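Local coordinates for ribonuclease P protein component 3 (Thermococcus kodakarensis KOD1, PDB 3WYZ) that is probably part of ribonuclease P, the RNA-protein complex that generates mature tRNA by cleaving the 5'-ends of its precursors, at residues L88-G93 with A109-W114; G134-F139 with P172-S177. All blocks are in the same frame, centred on the assembly; numbering follows the deposited sequence.

How the interactions relate
Following the chain from the N terminus, interaction 1 comes first: strand 88-92 leads into helix 96-104, then segment 109-114 returns beside 88-93, closing a short beta-alpha-beta loop. Interaction 2 opens after that. Strand 136-140 is followed by helices 142-145 and 149-168, then segment 172-177 closes the longer loop against 134-139. The two loops are in series, neither nested nor crossed. The contact centres lie about 8 Å apart because strands 109-111 and 136-140 are neighbours in the same parallel sheet, with Leu110 probably hydrogen-bonded through N to Ala136 O and through O to Gly138 N. Together with the Leu110 bonds, the contacts tie four consecutive strands of the TIM barrel-like fold, ending at its last strand, 173-176.

Interaction 1 (L88-G93 with A109-W114); sequences LLYVQG and ALISPW
Residues Tyr90, Val91 and Gln92 pair in parallel with Ala109, Leu110 and Ile111, joining two neighbouring strands in the buried interior of the TIM barrel-like fold. The short strand axes approach to 4.8 Å with a 31° angle between their directions, a marked twist. Both backbone groups of Val91 face the partner strand: its N donates to Ala109 O, and its O accepts from Ile111 N at 2.9 Å in a nearly straight bond (170° at the hydrogen). The ladder begins with a weak bond from Ala109 N to Leu89 O and ends with Gly93 N to Ile111 O at 2.7 Å.

On the face carrying Tyr90, Ala109 and Ile111, the side chains pack against one another. Tyr90 CG lies anti to the carbonyl carbon (chi1 -62°), and the CD1 side of the ring meets Ala109 CB at 3.7 Å. Ile111 reaches the same tyrosine twice: CG1 touches Tyr90 CB at 4.0 Å, while CD1 lies over one ring face, displaced toward the rim. The phenol oxygen is satisfied by Met16 O. On the other face, Leu110 CD1 lies 3.6 Å from Val91 O and also touches Gly93 CA. Beyond the paired residues the chains draw together, with Gly93 CA 3.9 Å from Pro113 CA; Gly93 CA also lies 3.4 Å from Ser112 O, a close approach of backbone to backbone.

Both strands lie inside the sheet: strand 65-70 bonds to the other edge of 88-92, and strand 136-140 follows 109-111. Helix 96-104, the connection of this beta-alpha-beta unit, covers Val91 and Leu110 through Ala102, whereas Tyr90 contacts Ala66 and Leu68 of strand 65-70.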
# COMPACT_ATOMS: atom_id res chain seq x y z
N LEU A 88 -4.67 -7.52 -6.81
CA LEU A 88 -3.52 -6.64 -6.73
C LEU A 88 -2.50 -7.32 -5.84
O LEU A 88 -2.85 -7.90 -4.81
CB LEU A 88 -3.88 -5.28 -6.13
CG LEU A 88 -4.91 -4.46 -6.87
CD1 LEU A 88 -5.20 -3.18 -6.12
CD2 LEU A 88 -4.50 -4.16 -8.31
N LEU A 89 -1.23 -7.23 -6.23
CA LEU A 89 -0.16 -7.80 -5.43
C LEU A 89 0.55 -6.68 -4.67
O LEU A 89 1.26 -5.87 -5.26
CB LEU A 89 0.82 -8.56 -6.33
CG LEU A 89 1.87 -9.43 -5.62
CD1 LEU A 89 1.20 -10.50 -4.76
CD2 LEU A 89 2.80 -10.09 -6.63
N TYR A 90 0.31 -6.63 -3.36
CA TYR A 90 1.06 -5.74 -2.48
C TYR A 90 2.17 -6.52 -1.79
O TYR A 90 2.09 -7.74 -1.64
CB TYR A 90 0.16 -5.15 -1.39
CG TYR A 90 -0.98 -4.27 -1.86
CD1 TYR A 90 -0.96 -3.65 -3.11
CD2 TYR A 90 -2.05 -4.02 -1.02
CE1 TYR A 90 -2.00 -2.83 -3.52
CE2 TYR A 90 -3.09 -3.21 -1.42
CZ TYR A 90 -3.06 -2.62 -2.66
OH TYR A 90 -4.11 -1.81 -3.04
N VAL A 91 3.22 -5.80 -1.38
CA VAL A 91 4.29 -6.37 -0.57
C VAL A 91 4.54 -5.47 0.63
O VAL A 91 4.65 -4.26 0.48
CB VAL A 91 5.59 -6.55 -1.38
CG1 VAL A 91 6.73 -7.04 -0.49
CG2 VAL A 91 5.37 -7.51 -2.54
N GLN A 92 4.62 -6.08 1.81
CA GLN A 92 4.95 -5.38 3.03
C GLN A 92 6.42 -4.99 3.02
O GLN A 92 7.29 -5.85 2.88
CB GLN A 92 4.66 -6.28 4.23
CG GLN A 92 4.94 -5.68 5.61
CD GLN A 92 3.74 -4.97 6.19
OE1 GLN A 92 3.39 -3.87 5.75
NE2 GLN A 92 3.10 -5.59 7.17
N GLY A 93 6.69 -3.69 3.16
CA GLY A 93 8.05 -3.18 3.24
C GLY A 93 8.65 -3.38 4.62
O GLY A 93 7.96 -3.76 5.55
N ALA A 109 2.28 -2.55 -5.68
CA ALA A 109 2.66 -1.57 -4.67
C ALA A 109 3.57 -2.14 -3.60
O ALA A 109 3.43 -3.30 -3.21
CB ALA A 109 1.43 -0.96 -4.03
N LEU A 110 4.48 -1.30 -3.13
CA LEU A 110 5.28 -1.58 -1.94
C LEU A 110 4.71 -0.74 -0.81
O LEU A 110 4.72 0.49 -0.88
CB LEU A 110 6.74 -1.20 -2.19
CG LEU A 110 7.73 -1.45 -1.04
CD1 LEU A 110 7.81 -2.93 -0.72
CD2 LEU A 110 9.11 -0.89 -1.39
N ILE A 111 4.20 -1.41 0.22
CA ILE A 111 3.55 -0.74 1.34
C ILE A 111 4.56 -0.48 2.44
O ILE A 111 5.17 -1.42 2.96
CB ILE A 111 2.39 -1.58 1.91
CG1 ILE A 111 1.42 -2.02 0.81
CG2 ILE A 111 1.64 -0.80 2.98
CD1 ILE A 111 0.78 -0.89 0.02
N SER A 112 4.74 0.80 2.80
CA SER A 112 5.56 1.21 3.94
C SER A 112 6.96 0.58 3.96
O SER A 112 7.21 -0.31 4.76
CB SER A 112 4.84 0.89 5.24
OG SER A 112 3.63 1.62 5.34
N PRO A 113 7.87 1.04 3.08
CA PRO A 113 9.23 0.49 3.05
C PRO A 113 10.01 0.72 4.35
O PRO A 113 10.97 -0.00 4.62
CB PRO A 113 9.89 1.24 1.88
CG PRO A 113 9.03 2.43 1.63
CD PRO A 113 7.64 2.02 2.01
N TRP A 114 9.59 1.73 5.12
CA TRP A 114 10.19 2.07 6.41
C TRP A 114 9.74 1.15 7.55
O TRP A 114 10.33 1.18 8.64
CB TRP A 114 9.85 3.52 6.79
CG TRP A 114 8.37 3.79 6.78
CD1 TRP A 114 7.48 3.55 7.78
CD2 TRP A 114 7.61 4.33 5.69
NE1 TRP A 114 6.21 3.90 7.39
CE2 TRP A 114 6.26 4.37 6.10
CE3 TRP A 114 7.94 4.77 4.40
CZ2 TRP A 114 5.24 4.85 5.28
CZ3 TRP A 114 6.92 5.24 3.58
CH2 TRP A 114 5.59 5.27 4.02

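Interaction 2 (G134-F139 with P172-S177); sequences GVAIGF and PRFITS
Ile137, Gly138 and Phe139 run parallel to Arg173, Phe174 and Ile175, their short strand axes 20° apart and joined by four backbone hydrogen bonds. Ile137 N binds Pro172 O, and Ile137 O receives a bond from Phe174 N; Phe174 O then accepts a bond from Phe139 N at 2.9 Å, and Phe139 O accepts one from Thr176 N at 3.0 Å. The last two are equally straight at hydrogen (170°), but Thr176 N stands above the plane of the Phe139 carbonyl.

Phe174 turns its ring over Gly138. Its CG sits between the backbone N and carbonyl carbon (chi1 54°), and Gly138 CA makes a CH-pi contact 4.0 Å from the ring centroid. Phe174 CE1 lies 3.7 Å from Gly138 CA. Ala136 CB meets Phe174 CE2 obliquely at 4.0 Å and also packs on Pro172 CB.

The other face carries Phe139, Arg173 and Ile175. Arg173 CB reaches the edge of the Phe139 ring, 3.9 Å from CE1, and the two side chains point the same way with guanidinium and ring planes nearly perpendicular. Ile175 CD1 comes to 3.5 Å from Phe139 CB and lies oblique to the ring. The guanidinium is bonded through NH1 to Val171 O. Helix 149-168 covers this face, Thr162 touching Phe139 and Trp163 touching Arg173.

Phe174 instead packs on Met16 of strand 14-18, and Thr176 OG1 bonds to Glu15 OE1, so side chains of the last strand, 173-176, also touch the first, 14-18. Gly134, with positive phi, is the C-prime residue of the Schellman motif ending helix 124-133. Parallel strands with helices packed outside and the last strand near the first are characteristic of the TIM barrel-like architecture of this RNase P protein family.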
# COMPACT_ATOMS: atom_id res chain seq x y z
N GLY A 134 7.24 1.14 -12.65
CA GLY A 134 5.86 1.55 -12.38
C GLY A 134 5.28 1.05 -11.07
O GLY A 134 4.07 0.91 -10.95
N VAL A 135 6.14 0.80 -10.08
CA VAL A 135 5.71 0.26 -8.78
C VAL A 135 5.32 1.40 -7.84
O VAL A 135 6.12 2.28 -7.56
CB VAL A 135 6.82 -0.58 -8.14
CG1 VAL A 135 6.37 -1.12 -6.78
CG2 VAL A 135 7.22 -1.73 -9.06
N ALA A 136 4.08 1.36 -7.33
CA ALA A 136 3.57 2.41 -6.45
C ALA A 136 4.09 2.26 -5.03
O ALA A 136 4.39 1.16 -4.57
CB ALA A 136 2.05 2.40 -6.44
N ILE A 137 4.20 3.38 -4.33
CA ILE A 137 4.54 3.37 -2.91
C ILE A 137 3.29 3.64 -2.08
O ILE A 137 2.63 4.66 -2.29
CB ILE A 137 5.61 4.42 -2.56
CG1 ILE A 137 6.89 4.15 -3.36
CG2 ILE A 137 5.93 4.41 -1.07
CD1 ILE A 137 7.58 2.84 -3.03
N GLY A 138 3.00 2.73 -1.15
CA GLY A 138 1.88 2.88 -0.23
C GLY A 138 2.26 3.53 1.08
O GLY A 138 3.03 2.97 1.87
N PHE A 139 1.72 4.72 1.32
CA PHE A 139 1.93 5.44 2.58
C PHE A 139 0.83 5.08 3.57
O PHE A 139 -0.25 5.67 3.54
CB PHE A 139 1.93 6.95 2.34
CG PHE A 139 3.13 7.44 1.60
CD1 PHE A 139 3.14 7.48 0.22
CD2 PHE A 139 4.26 7.86 2.28
CE1 PHE A 139 4.24 7.93 -0.47
CE2 PHE A 139 5.37 8.31 1.60
CZ PHE A 139 5.37 8.34 0.22
N PRO A 172 4.70 6.37 -8.74
CA PRO A 172 3.29 6.38 -8.32
C PRO A 172 3.17 6.16 -6.82
O PRO A 172 4.05 5.55 -6.22
CB PRO A 172 2.69 5.19 -9.09
CG PRO A 172 3.62 4.94 -10.23
CD PRO A 172 4.98 5.32 -9.73
N ARG A 173 2.10 6.67 -6.22
CA ARG A 173 1.90 6.52 -4.78
C ARG A 173 0.45 6.69 -4.39
O ARG A 173 -0.36 7.22 -5.15
CB ARG A 173 2.76 7.51 -4.00
CG ARG A 173 2.41 8.98 -4.23
CD ARG A 173 2.94 9.47 -5.57
NE ARG A 173 2.74 10.89 -5.77
CZ ARG A 173 3.33 11.61 -6.72
NH1 ARG A 173 4.17 11.05 -7.60
NH2 ARG A 173 3.06 12.91 -6.80
N PHE A 174 0.12 6.23 -3.19
CA PHE A 174 -1.18 6.47 -2.60
C PHE A 174 -1.09 6.51 -1.09
O PHE A 174 -0.16 5.93 -0.51
CB PHE A 174 -2.18 5.40 -3.05
CG PHE A 174 -1.73 3.99 -2.79
CD1 PHE A 174 -1.99 3.38 -1.58
CD2 PHE A 174 -1.08 3.27 -3.78
CE1 PHE A 174 -1.60 2.07 -1.34
CE2 PHE A 174 -0.69 1.96 -3.55
CZ PHE A 174 -0.94 1.37 -2.33
N ILE A 175 -2.03 7.22 -0.47
CA ILE A 175 -2.17 7.22 0.98
C ILE A 175 -3.24 6.20 1.33
O ILE A 175 -4.28 6.13 0.67
CB ILE A 175 -2.61 8.59 1.54
CG1 ILE A 175 -1.70 9.72 1.03
CG2 ILE A 175 -2.64 8.56 3.06
CD1 ILE A 175 -0.24 9.57 1.35
N THR A 176 -3.01 5.43 2.40
CA THR A 176 -3.98 4.45 2.86
C THR A 176 -3.93 4.25 4.37
O THR A 176 -2.92 4.49 5.00
CB THR A 176 -3.81 3.09 2.14
OG1 THR A 176 -4.79 2.17 2.62
CG2 THR A 176 -2.41 2.52 2.36
N SER A 177 -5.06 3.82 4.93
CA SER A 177 -5.14 3.51 6.35
C SER A 177 -4.43 2.20 6.68
O SER A 177 -3.83 2.07 7.75
CB SER A 177 -6.60 3.43 6.81
OG SER A 177 -7.26 2.30 6.25